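Local coordinates for malate dehydrogenase (Pyrococcus horikoshii, PDB 1V9N), which catalyses the NAD-dependent interconversion of (S)-malate and oxaloacetate as a cytoplasmic homodimer of the LDH2/MDH2 oxidoreductase family, at residues G101-K106 and Y133-A138; I109-K113 and M137-M143; V120-N124 and L259-T263. All blocks are in the same frame, centred on the assembly; numbering follows the deposited sequence.

Contact 1 (G101-K106 and Y133-A138)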
ATOM      1  N   GLY A 101       6.317  -0.004 -19.658  1.00 13.78           N
ATOM      2  CA  GLY A 101       6.229  -0.823 -18.458  1.00 14.94           C
ATOM      3  C   GLY A 101       6.920  -2.176 -18.594  1.00 15.59           C
ATOM      4  O   GLY A 101       7.525  -2.669 -17.645  1.00 16.62           O
ATOM      5  N   TYR A 102       6.819  -2.783 -19.770  1.00 16.99           N
ATOM      6  CA  TYR A 102       7.454  -4.074 -20.031  1.00 18.26           C
ATOM      7  C   TYR A 102       8.976  -3.963 -19.922  1.00 17.00           C
ATOM      8  O   TYR A 102       9.621  -4.772 -19.261  1.00 16.40           O
ATOM      9  CB  TYR A 102       7.096  -4.569 -21.434  1.00 19.18           C
ATOM     10  CG  TYR A 102       7.670  -5.931 -21.772  1.00 21.74           C
ATOM     11  CD1 TYR A 102       7.021  -7.101 -21.372  1.00 24.34           C
ATOM     12  CD2 TYR A 102       8.861  -6.053 -22.489  1.00 23.30           C
ATOM     13  CE1 TYR A 102       7.538  -8.358 -21.681  1.00 25.39           C
ATOM     14  CE2 TYR A 102       9.392  -7.312 -22.801  1.00 25.81           C
ATOM     15  CZ  TYR A 102       8.717  -8.457 -22.394  1.00 26.95           C
ATOM     16  OH  TYR A 102       9.206  -9.704 -22.717  1.00 33.03           O
ATOM     17  N   ARG A 103       9.545  -2.957 -20.581  1.00 18.71           N
ATOM     18  CA  ARG A 103      10.995  -2.750 -20.557  1.00 19.97           C
ATOM     19  C   ARG A 103      11.477  -2.318 -19.180  1.00 18.32           C
ATOM     20  O   ARG A 103      12.563  -2.714 -18.740  1.00 18.78           O
ATOM     21  CB  ARG A 103      11.410  -1.698 -21.598  1.00 23.04           C
ATOM     22  CG  ARG A 103      11.076  -2.078 -23.034  1.00 28.25           C
ATOM     23  CD  ARG A 103      11.800  -3.347 -23.460  1.00 34.81           C
ATOM     24  NE  ARG A 103      11.219  -3.919 -24.675  1.00 40.11           N
ATOM     25  CZ  ARG A 103      11.585  -5.080 -25.209  1.00 41.53           C
ATOM     26  NH1 ARG A 103      12.542  -5.805 -24.639  1.00 41.81           N
ATOM     27  NH2 ARG A 103      10.986  -5.523 -26.310  1.00 41.43           N
ATOM     28  N   SER A 104      10.675  -1.503 -18.501  1.00 14.82           N
ATOM     29  CA  SER A 104      11.030  -1.039 -17.167  1.00 15.35           C
ATOM     30  C   SER A 104      11.040  -2.203 -16.176  1.00 16.28           C
ATOM     31  O   SER A 104      11.945  -2.314 -15.350  1.00 15.34           O
ATOM     32  CB  SER A 104      10.042   0.024 -16.682  1.00 14.55           C
ATOM     33  OG  SER A 104      10.180   1.225 -17.413  1.00 13.60           O
HETATM   34  N   MSE A 105      10.036  -3.072 -16.259  1.00 16.69           N
HETATM   35  CA  MSE A 105       9.962  -4.207 -15.347  1.00 18.80           C
HETATM   36  C   MSE A 105      11.066  -5.220 -15.644  1.00 18.23           C
HETATM   37  O   MSE A 105      11.613  -5.819 -14.725  1.00 18.09           O
HETATM   38  CB  MSE A 105       8.584  -4.881 -15.421  1.00 21.66           C
HETATM   39  CG  MSE A 105       8.426  -6.063 -14.465  1.00 25.19           C
HETATM   40 SE   MSE A 105       8.902  -5.655 -12.605  1.00 32.89          SE
HETATM   41  CE  MSE A 105       7.157  -5.179 -11.927  1.00 25.56           C
ATOM     42  N   LYS A 106      11.384  -5.416 -16.922  1.00 18.50           N
ATOM     43  CA  LYS A 106      12.456  -6.335 -17.304  1.00 17.68           C
ATOM     44  C   LYS A 106      13.767  -5.856 -16.675  1.00 17.24           C
ATOM     45  O   LYS A 106      14.562  -6.657 -16.197  1.00 17.21           O
ATOM     46  CB  LYS A 106      12.621  -6.385 -18.830  1.00 18.21           C
ATOM     47  CG  LYS A 106      11.625  -7.275 -19.554  1.00 22.42           C
ATOM     48  CD  LYS A 106      11.844  -8.743 -19.192  1.00 26.51           C
ATOM     49  CE  LYS A 106      10.868  -9.654 -19.927  1.00 30.40           C
ATOM     50  NZ  LYS A 106      11.127 -11.103 -19.655  1.00 32.45           N
ATOM     51  N   TYR A 133      -0.285  -7.017 -14.385  1.00 17.58           N
ATOM     52  CA  TYR A 133       0.448  -7.584 -15.507  1.00 17.62           C
ATOM     53  C   TYR A 133       1.963  -7.484 -15.302  1.00 16.52           C
ATOM     54  O   TYR A 133       2.701  -8.421 -15.602  1.00 16.94           O
ATOM     55  CB  TYR A 133       0.059  -6.863 -16.800  1.00 19.57           C
ATOM     56  CG  TYR A 133       0.858  -7.285 -18.012  1.00 21.72           C
ATOM     57  CD1 TYR A 133       0.523  -8.432 -18.737  1.00 24.30           C
ATOM     58  CD2 TYR A 133       1.955  -6.537 -18.433  1.00 24.37           C
ATOM     59  CE1 TYR A 133       1.263  -8.818 -19.857  1.00 24.51           C
ATOM     60  CE2 TYR A 133       2.703  -6.912 -19.543  1.00 25.82           C
ATOM     61  CZ  TYR A 133       2.354  -8.048 -20.250  1.00 26.74           C
ATOM     62  OH  TYR A 133       3.099  -8.400 -21.349  1.00 28.25           O
ATOM     63  N   TYR A 134       2.426  -6.344 -14.798  1.00 16.89           N
ATOM     64  CA  TYR A 134       3.860  -6.134 -14.585  1.00 14.68           C
ATOM     65  C   TYR A 134       4.340  -6.839 -13.317  1.00 14.89           C
ATOM     66  O   TYR A 134       5.433  -7.407 -13.289  1.00 14.28           O
ATOM     67  CB  TYR A 134       4.145  -4.627 -14.528  1.00 14.71           C
ATOM     68  CG  TYR A 134       3.548  -3.917 -15.723  1.00 15.60           C
ATOM     69  CD1 TYR A 134       4.204  -3.903 -16.957  1.00 17.78           C
ATOM     70  CD2 TYR A 134       2.265  -3.383 -15.660  1.00 15.77           C
ATOM     71  CE1 TYR A 134       3.586  -3.385 -18.101  1.00 18.64           C
ATOM     72  CE2 TYR A 134       1.638  -2.865 -16.794  1.00 17.66           C
ATOM     73  CZ  TYR A 134       2.299  -2.873 -18.007  1.00 18.39           C
ATOM     74  OH  TYR A 134       1.655  -2.401 -19.129  1.00 20.03           O
ATOM     75  N   ALA A 135       3.521  -6.823 -12.271  1.00 14.33           N
ATOM     76  CA  ALA A 135       3.909  -7.492 -11.032  1.00 17.20           C
ATOM     77  C   ALA A 135       4.090  -8.983 -11.298  1.00 17.14           C
ATOM     78  O   ALA A 135       5.027  -9.598 -10.787  1.00 18.33           O
ATOM     79  CB  ALA A 135       2.853  -7.278  -9.948  1.00 13.36           C
ATOM     80  N   LEU A 136       3.192  -9.555 -12.101  1.00 18.22           N
ATOM     81  CA  LEU A 136       3.244 -10.982 -12.429  1.00 19.73           C
ATOM     82  C   LEU A 136       4.517 -11.382 -13.150  1.00 19.81           C
ATOM     83  O   LEU A 136       5.004 -12.506 -12.993  1.00 18.88           O
ATOM     84  CB  LEU A 136       2.038 -11.390 -13.283  1.00 21.91           C
ATOM     85  CG  LEU A 136       0.768 -11.793 -12.531  1.00 26.16           C
ATOM     86  CD1 LEU A 136      -0.330 -12.135 -13.536  1.00 28.08           C
ATOM     87  CD2 LEU A 136       1.060 -12.998 -11.631  1.00 24.47           C
HETATM   88  N   MSE A 137       5.053 -10.466 -13.946  1.00 18.70           N
HETATM   89  CA  MSE A 137       6.281 -10.734 -14.673  1.00 18.61           C
HETATM   90  C   MSE A 137       7.389 -11.153 -13.717  1.00 18.16           C
HETATM   91  O   MSE A 137       8.146 -12.088 -13.997  1.00 19.17           O
HETATM   92  CB  MSE A 137       6.713  -9.492 -15.459  1.00 20.85           C
HETATM   93  CG  MSE A 137       5.821  -9.182 -16.658  1.00 23.06           C
HETATM   94 SE   MSE A 137       6.332  -7.537 -17.548  1.00 29.66          SE
HETATM   95  CE  MSE A 137       8.075  -8.071 -18.193  1.00 20.55           C
ATOM     96  N   ALA A 138       7.484 -10.465 -12.584  1.00 15.15           N
ATOM     97  CA  ALA A 138       8.510 -10.777 -11.598  1.00 14.71           C
ATOM     98  C   ALA A 138       8.216 -12.098 -10.879  1.00 15.59           C
ATOM     99  O   ALA A 138       9.119 -12.903 -10.658  1.00 15.33           O
ATOM    100  CB  ALA A 138       8.628  -9.641 -10.588  1.00 12.23           C
TER
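Two helices, 97-115 and 132-139, joined in sequence through strand 117-125, pack side by side over the central mixed sheet, their local axes 9.8 Å apart and roughly parallel at a crossing angle of -30°. The hollow at G101 takes the ring of Y134: CE1 comes to 3.6 Å from G101 C and 3.7 Å from Y102 N, where a CB on residue 101 would clash. One turn on, selenomethionine M105 points across to the second helix, its CE 3.1 Å from Y134 O and its SE 4.5 Å from A138 CB, where the small alanine leaves room. M137 fills the gap between Y102 and K106, CE lying 3.5 Å from Y102 CD1 and 3.6 Å from K106 CE; its SE makes an oblique Met-aromatic contact, 4.9 Å from the Y102 ring centroid. V284 of strand 278-285 touches M105 and A138. The Y134 hydroxyl is bonded to Y128 O. With no hydrogen bond across the interface, the contact rests on apolar packing and the Met-aromatic contact.

Contact 2 (I109-K113 and M137-M143)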
ATOM      1  N   ILE A 109      13.762  -6.519 -12.874  1.00 14.92           N
ATOM      2  CA  ILE A 109      14.005  -7.939 -12.622  1.00 15.93           C
ATOM      3  C   ILE A 109      15.497  -8.251 -12.768  1.00 18.69           C
ATOM      4  O   ILE A 109      16.067  -8.984 -11.961  1.00 17.68           O
ATOM      5  CB  ILE A 109      13.172  -8.812 -13.602  1.00 17.48           C
ATOM      6  CG1 ILE A 109      11.691  -8.740 -13.214  1.00 15.56           C
ATOM      7  CG2 ILE A 109      13.666 -10.265 -13.593  1.00 17.37           C
ATOM      8  CD1 ILE A 109      10.740  -9.291 -14.269  1.00 18.11           C
ATOM      9  N   LYS A 110      16.134  -7.681 -13.789  1.00 18.40           N
ATOM     10  CA  LYS A 110      17.560  -7.904 -14.015  1.00 20.51           C
ATOM     11  C   LYS A 110      18.392  -7.386 -12.841  1.00 20.04           C
ATOM     12  O   LYS A 110      19.302  -8.061 -12.365  1.00 18.34           O
ATOM     13  CB  LYS A 110      18.012  -7.213 -15.304  1.00 23.66           C
ATOM     14  CG  LYS A 110      19.473  -7.457 -15.652  1.00 27.35           C
ATOM     15  CD  LYS A 110      19.831  -6.831 -16.992  1.00 33.03           C
ATOM     16  CE  LYS A 110      21.221  -7.259 -17.456  1.00 36.71           C
ATOM     17  NZ  LYS A 110      21.514  -6.794 -18.847  1.00 39.72           N
ATOM     18  N   LYS A 111      18.074  -6.186 -12.371  1.00 18.90           N
ATOM     19  CA  LYS A 111      18.807  -5.608 -11.259  1.00 16.65           C
ATOM     20  C   LYS A 111      18.614  -6.409  -9.970  1.00 17.30           C
ATOM     21  O   LYS A 111      19.560  -6.614  -9.220  1.00 17.65           O
ATOM     22  CB  LYS A 111      18.394  -4.146 -11.067  1.00 17.99           C
ATOM     23  CG  LYS A 111      18.907  -3.219 -12.189  1.00 17.79           C
ATOM     24  CD  LYS A 111      18.538  -1.762 -11.947  1.00 17.22           C
ATOM     25  CE  LYS A 111      19.099  -0.851 -13.043  1.00 19.52           C
ATOM     26  NZ  LYS A 111      20.595  -0.794 -13.037  1.00 16.21           N
ATOM     27  N   ALA A 112      17.392  -6.866  -9.720  1.00 16.29           N
ATOM     28  CA  ALA A 112      17.098  -7.653  -8.525  1.00 16.43           C
ATOM     29  C   ALA A 112      17.887  -8.962  -8.584  1.00 17.43           C
ATOM     30  O   ALA A 112      18.512  -9.390  -7.609  1.00 16.71           O
ATOM     31  CB  ALA A 112      15.588  -7.946  -8.450  1.00 11.14           C
ATOM     32  N   LYS A 113      17.851  -9.597  -9.745  1.00 18.37           N
ATOM     33  CA  LYS A 113      18.558 -10.849  -9.951  1.00 21.46           C
ATOM     34  C   LYS A 113      20.035 -10.693  -9.590  1.00 22.77           C
ATOM     35  O   LYS A 113      20.617 -11.551  -8.925  1.00 22.36           O
ATOM     36  CB  LYS A 113      18.405 -11.271 -11.415  1.00 23.55           C
ATOM     37  CG  LYS A 113      19.053 -12.593 -11.797  1.00 29.63           C
ATOM     38  CD  LYS A 113      18.565 -13.026 -13.173  1.00 32.89           C
ATOM     39  CE  LYS A 113      17.038 -13.140 -13.173  1.00 36.28           C
ATOM     40  NZ  LYS A 113      16.442 -13.354 -14.521  1.00 37.90           N
HETATM   41  N   MSE A 137       5.053 -10.466 -13.946  1.00 18.70           N
HETATM   42  CA  MSE A 137       6.281 -10.734 -14.673  1.00 18.61           C
HETATM   43  C   MSE A 137       7.389 -11.153 -13.717  1.00 18.16           C
HETATM   44  O   MSE A 137       8.146 -12.088 -13.997  1.00 19.17           O
HETATM   45  CB  MSE A 137       6.713  -9.492 -15.459  1.00 20.85           C
HETATM   46  CG  MSE A 137       5.821  -9.182 -16.658  1.00 23.06           C
HETATM   47 SE   MSE A 137       6.332  -7.537 -17.548  1.00 29.66          SE
HETATM   48  CE  MSE A 137       8.075  -8.071 -18.193  1.00 20.55           C
ATOM     49  N   ALA A 138       7.484 -10.465 -12.584  1.00 15.15           N
ATOM     50  CA  ALA A 138       8.510 -10.777 -11.598  1.00 14.71           C
ATOM     51  C   ALA A 138       8.216 -12.098 -10.879  1.00 15.59           C
ATOM     52  O   ALA A 138       9.119 -12.903 -10.658  1.00 15.33           O
ATOM     53  CB  ALA A 138       8.628  -9.641 -10.588  1.00 12.23           C
ATOM     54  N   ALA A 139       6.957 -12.321 -10.522  1.00 15.36           N
ATOM     55  CA  ALA A 139       6.583 -13.550  -9.832  1.00 17.61           C
ATOM     56  C   ALA A 139       6.890 -14.783 -10.679  1.00 19.53           C
ATOM     57  O   ALA A 139       7.329 -15.808 -10.152  1.00 20.56           O
ATOM     58  CB  ALA A 139       5.100 -13.522  -9.461  1.00 14.71           C
ATOM     59  N   GLU A 140       6.659 -14.687 -11.988  1.00 20.53           N
ATOM     60  CA  GLU A 140       6.928 -15.808 -12.884  1.00 21.69           C
ATOM     61  C   GLU A 140       8.431 -16.056 -12.979  1.00 21.26           C
ATOM     62  O   GLU A 140       8.873 -17.067 -13.526  1.00 19.31           O
ATOM     63  CB  GLU A 140       6.358 -15.544 -14.282  1.00 23.21           C
ATOM     64  CG  GLU A 140       4.833 -15.433 -14.349  1.00 28.72           C
ATOM     65  CD  GLU A 140       4.104 -16.676 -13.840  1.00 35.68           C
ATOM     66  OE1 GLU A 140       4.755 -17.727 -13.660  1.00 37.03           O
ATOM     67  OE2 GLU A 140       2.870 -16.606 -13.627  1.00 37.13           O
ATOM     68  N   GLU A 141       9.215 -15.123 -12.447  1.00 20.40           N
ATOM     69  CA  GLU A 141      10.665 -15.259 -12.446  1.00 22.24           C
ATOM     70  C   GLU A 141      11.155 -15.698 -11.064  1.00 20.03           C
ATOM     71  O   GLU A 141      12.354 -15.765 -10.823  1.00 21.50           O
ATOM     72  CB  GLU A 141      11.329 -13.935 -12.838  1.00 24.46           C
ATOM     73  CG  GLU A 141      11.047 -13.503 -14.266  1.00 30.37           C
ATOM     74  CD  GLU A 141      11.626 -14.464 -15.286  1.00 35.75           C
ATOM     75  OE1 GLU A 141      12.853 -14.689 -15.259  1.00 39.39           O
ATOM     76  OE2 GLU A 141      10.854 -14.993 -16.116  1.00 38.87           O
ATOM     77  N   GLY A 142      10.220 -15.995 -10.166  1.00 20.38           N
ATOM     78  CA  GLY A 142      10.581 -16.429  -8.824  1.00 18.91           C
ATOM     79  C   GLY A 142      10.926 -15.285  -7.886  1.00 18.48           C
ATOM     80  O   GLY A 142      11.712 -15.453  -6.952  1.00 19.99           O
HETATM   81  N   MSE A 143      10.333 -14.121  -8.124  1.00 17.65           N
HETATM   82  CA  MSE A 143      10.599 -12.941  -7.306  1.00 18.15           C
HETATM   83  C   MSE A 143       9.310 -12.209  -6.946  1.00 16.47           C
HETATM   84  O   MSE A 143       8.259 -12.489  -7.505  1.00 16.68           O
HETATM   85  CB  MSE A 143      11.508 -11.981  -8.072  1.00 19.39           C
HETATM   86  CG  MSE A 143      12.758 -12.627  -8.627  1.00 25.29           C
HETATM   87 SE   MSE A 143      13.808 -11.394  -9.667  1.00 31.80          SE
HETATM   88  CE  MSE A 143      15.009 -12.679 -10.495  1.00 30.10           C
TER
HETATM   89  O   HOH W   1      15.155 -15.907 -15.547  1.00 46.78           O
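I109 opens the segment and packs against the end of the neighbouring helix. Its CA-to-CB bond points toward 137-143, and the extended side chain brings CD1 to 3.8 Å from both M137 O and A138 CA, while CD1 also lies 4.2 Å from M137 CB and CG1 4.1 Å from A138 CB. I109 CG2 lies 4.2 Å from E141 CG, as does CD1, and 4.1 Å from the SE of selenomethionine M143. K111 turns elsewhere, to a salt bridge with E83.

What I109 meets is a helix that is just ending. Helix 132-139 closes in a Schellman motif, with M143 N bonded to A138 O at 3.1 Å and G142 N to A139 O at 2.9 Å; G142, at positive phi, is the C-prime residue, a conformation in which a CB would press on the preceding carbonyl oxygen. The reversal carries the chain toward strand 144-149 of the central mixed sheet and brings the side chain of M143 against helix 97-115.

A112, one turn after I109, offers its methyl to that residue, CB to M143 SE being 4.1 Å. V284 of strand 278-285 touches I109, A112, A138 and M143, placing this group against the sheet. At K113 the contact becomes polar and solvent-exposed. The aliphatic part of the side chain packs on M143, CE to CE 3.4 Å, and its NZ forms a long salt bridge, 3.9 Å, to E141 OE1. A water spans the same pair, accepting from K113 NZ at 3.0 Å and donating to E141 OE1 at 2.6 Å.

Contact 3 (V120-N124 and L259-T263)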
ATOM      1  N   VAL A 120      12.610   0.449 -10.497  1.00 12.61           N
ATOM      2  CA  VAL A 120      12.636   1.255 -11.704  1.00 13.60           C
ATOM      3  C   VAL A 120      11.396   2.129 -11.718  1.00 14.66           C
ATOM      4  O   VAL A 120      10.281   1.655 -11.498  1.00 13.11           O
ATOM      5  CB  VAL A 120      12.676   0.384 -12.984  1.00 13.15           C
ATOM      6  CG1 VAL A 120      12.636   1.274 -14.221  1.00 11.12           C
ATOM      7  CG2 VAL A 120      13.950  -0.463 -13.004  1.00 14.04           C
ATOM      8  N   ILE A 121      11.605   3.416 -11.950  1.00 14.56           N
ATOM      9  CA  ILE A 121      10.510   4.362 -12.008  1.00 16.54           C
ATOM     10  C   ILE A 121      10.516   5.015 -13.381  1.00 16.22           C
ATOM     11  O   ILE A 121      11.576   5.322 -13.934  1.00 15.08           O
ATOM     12  CB  ILE A 121      10.651   5.402 -10.892  1.00 19.56           C
ATOM     13  CG1 ILE A 121      10.608   4.674  -9.540  1.00 21.04           C
ATOM     14  CG2 ILE A 121       9.541   6.429 -10.982  1.00 23.84           C
ATOM     15  CD1 ILE A 121      10.849   5.544  -8.353  1.00 25.94           C
ATOM     16  N   ALA A 122       9.330   5.219 -13.937  1.00 14.88           N
ATOM     17  CA  ALA A 122       9.233   5.805 -15.261  1.00 15.40           C
ATOM     18  C   ALA A 122       8.291   6.994 -15.326  1.00 14.58           C
ATOM     19  O   ALA A 122       7.271   7.033 -14.644  1.00 15.57           O
ATOM     20  CB  ALA A 122       8.788   4.731 -16.266  1.00 14.65           C
ATOM     21  N   ARG A 123       8.660   7.979 -16.135  1.00 15.22           N
ATOM     22  CA  ARG A 123       7.827   9.155 -16.338  1.00 16.14           C
ATOM     23  C   ARG A 123       7.652   9.264 -17.841  1.00 15.55           C
ATOM     24  O   ARG A 123       8.264   8.503 -18.600  1.00 16.39           O
ATOM     25  CB  ARG A 123       8.512  10.421 -15.816  1.00 15.70           C
ATOM     26  CG  ARG A 123       9.723  10.838 -16.641  1.00 17.25           C
ATOM     27  CD  ARG A 123      10.395  12.063 -16.055  1.00 19.06           C
ATOM     28  NE  ARG A 123      11.537  12.492 -16.862  1.00 21.51           N
ATOM     29  CZ  ARG A 123      12.634  13.044 -16.355  1.00 21.40           C
ATOM     30  NH1 ARG A 123      12.731  13.227 -15.046  1.00 20.92           N
ATOM     31  NH2 ARG A 123      13.626  13.422 -17.152  1.00 20.88           N
ATOM     32  N   ASN A 124       6.826  10.213 -18.264  1.00 15.68           N
ATOM     33  CA  ASN A 124       6.565  10.457 -19.678  1.00 15.36           C
ATOM     34  C   ASN A 124       6.133   9.197 -20.419  1.00 15.74           C
ATOM     35  O   ASN A 124       6.629   8.890 -21.506  1.00 15.96           O
ATOM     36  CB  ASN A 124       7.803  11.074 -20.339  1.00 14.33           C
ATOM     37  CG  ASN A 124       7.492  11.691 -21.696  1.00 16.39           C
ATOM     38  OD1 ASN A 124       6.349  12.043 -21.977  1.00 15.95           O
ATOM     39  ND2 ASN A 124       8.514  11.837 -22.536  1.00 17.18           N
ATOM     40  N   LEU A 259       8.598  11.551  -7.514  1.00 14.30           N
ATOM     41  CA  LEU A 259       9.967  11.039  -7.477  1.00 15.65           C
ATOM     42  C   LEU A 259      10.652  10.942  -8.838  1.00 15.66           C
ATOM     43  O   LEU A 259      11.872  11.084  -8.937  1.00 17.74           O
ATOM     44  CB  LEU A 259       9.982   9.666  -6.801  1.00 14.34           C
ATOM     45  CG  LEU A 259      11.333   8.966  -6.634  1.00 16.04           C
ATOM     46  CD1 LEU A 259      12.279   9.828  -5.786  1.00 12.40           C
ATOM     47  CD2 LEU A 259      11.103   7.606  -5.978  1.00 11.60           C
ATOM     48  N   SER A 260       9.875  10.702  -9.887  1.00 15.46           N
ATOM     49  CA  SER A 260      10.433  10.564 -11.226  1.00 16.67           C
ATOM     50  C   SER A 260      10.673  11.891 -11.935  1.00 18.34           C
ATOM     51  O   SER A 260      11.305  11.928 -12.991  1.00 19.94           O
ATOM     52  CB  SER A 260       9.496   9.733 -12.097  1.00 16.98           C
ATOM     53  OG  SER A 260       8.312  10.468 -12.369  1.00 15.81           O
ATOM     54  N   GLY A 261      10.172  12.974 -11.361  1.00 18.34           N
ATOM     55  CA  GLY A 261      10.313  14.260 -12.017  1.00 20.88           C
ATOM     56  C   GLY A 261       9.263  14.351 -13.115  1.00 21.17           C
ATOM     57  O   GLY A 261       9.367  15.167 -14.031  1.00 21.91           O
ATOM     58  N   GLY A 262       8.260  13.478 -13.038  1.00 20.43           N
ATOM     59  CA  GLY A 262       7.181  13.488 -14.012  1.00 20.43           C
ATOM     60  C   GLY A 262       6.104  14.446 -13.532  1.00 21.73           C
ATOM     61  O   GLY A 262       6.350  15.644 -13.423  1.00 20.72           O
ATOM     62  N   THR A 263       4.907  13.940 -13.258  1.00 21.01           N
ATOM     63  CA  THR A 263       3.839  14.796 -12.750  1.00 21.38           C
ATOM     64  C   THR A 263       2.819  13.952 -11.998  1.00 21.80           C
ATOM     65  O   THR A 263       2.803  12.726 -12.132  1.00 20.56           O
ATOM     66  CB  THR A 263       3.130  15.582 -13.889  1.00 22.41           C
ATOM     67  OG1 THR A 263       2.365  16.648 -13.317  1.00 24.51           O
ATOM     68  CG2 THR A 263       2.194  14.684 -14.683  1.00 22.20           C
TER
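A single hydrogen bond joins strand 117-125 to the turn after helix 242-258: R123 NH1 donates to S260 O at 2.8 Å, with the carbonyl near the plane of the guanidinium. R123 NE meanwhile pairs with D91, so the arginine ties the turn to the neighbouring strand 87-91. The hydroxyl of S260 is engaged by S256 O, and it receives a weak hydrogen bond from G262 N at 3.1 Å.

The remaining contacts are van der Waals. I121 CG2 rests 3.5 Å from S260 CB; F290 of the second subunit touches I121, and I285 of that subunit touches L259. R123 CB lies 3.8 Å from G262 CA, an approach that a CB on residue 262 would obstruct, and R123 CD lies 3.8 Å from G261 O.

G261, at positive phi, closes the helix in a Schellman motif, here docked on the face of the central mixed sheet from which I121 and R123 project.

Contacts 1 and 2 are successive parts of one helix pairing, 97-115 against 132-139, with centres 9 Å apart and M137 and A138 common to both. Strand 117-125 connects these two helices in sequence, and contact 3 lies on it. The centres of contacts 1 and 3 are 16 Å apart, but S104 meets that strand directly, its O 3.6 Å from V120 CG2 and its OG 3.9 Å from A122 CB. Contacts 2 and 3 do not touch, their nearest atoms being about 5 Å apart. Contact 1 approaches bound NADPH, the side chain of Y134 lying about 7 Å away; M137 and A122 are each about 13 Å from a cofactor.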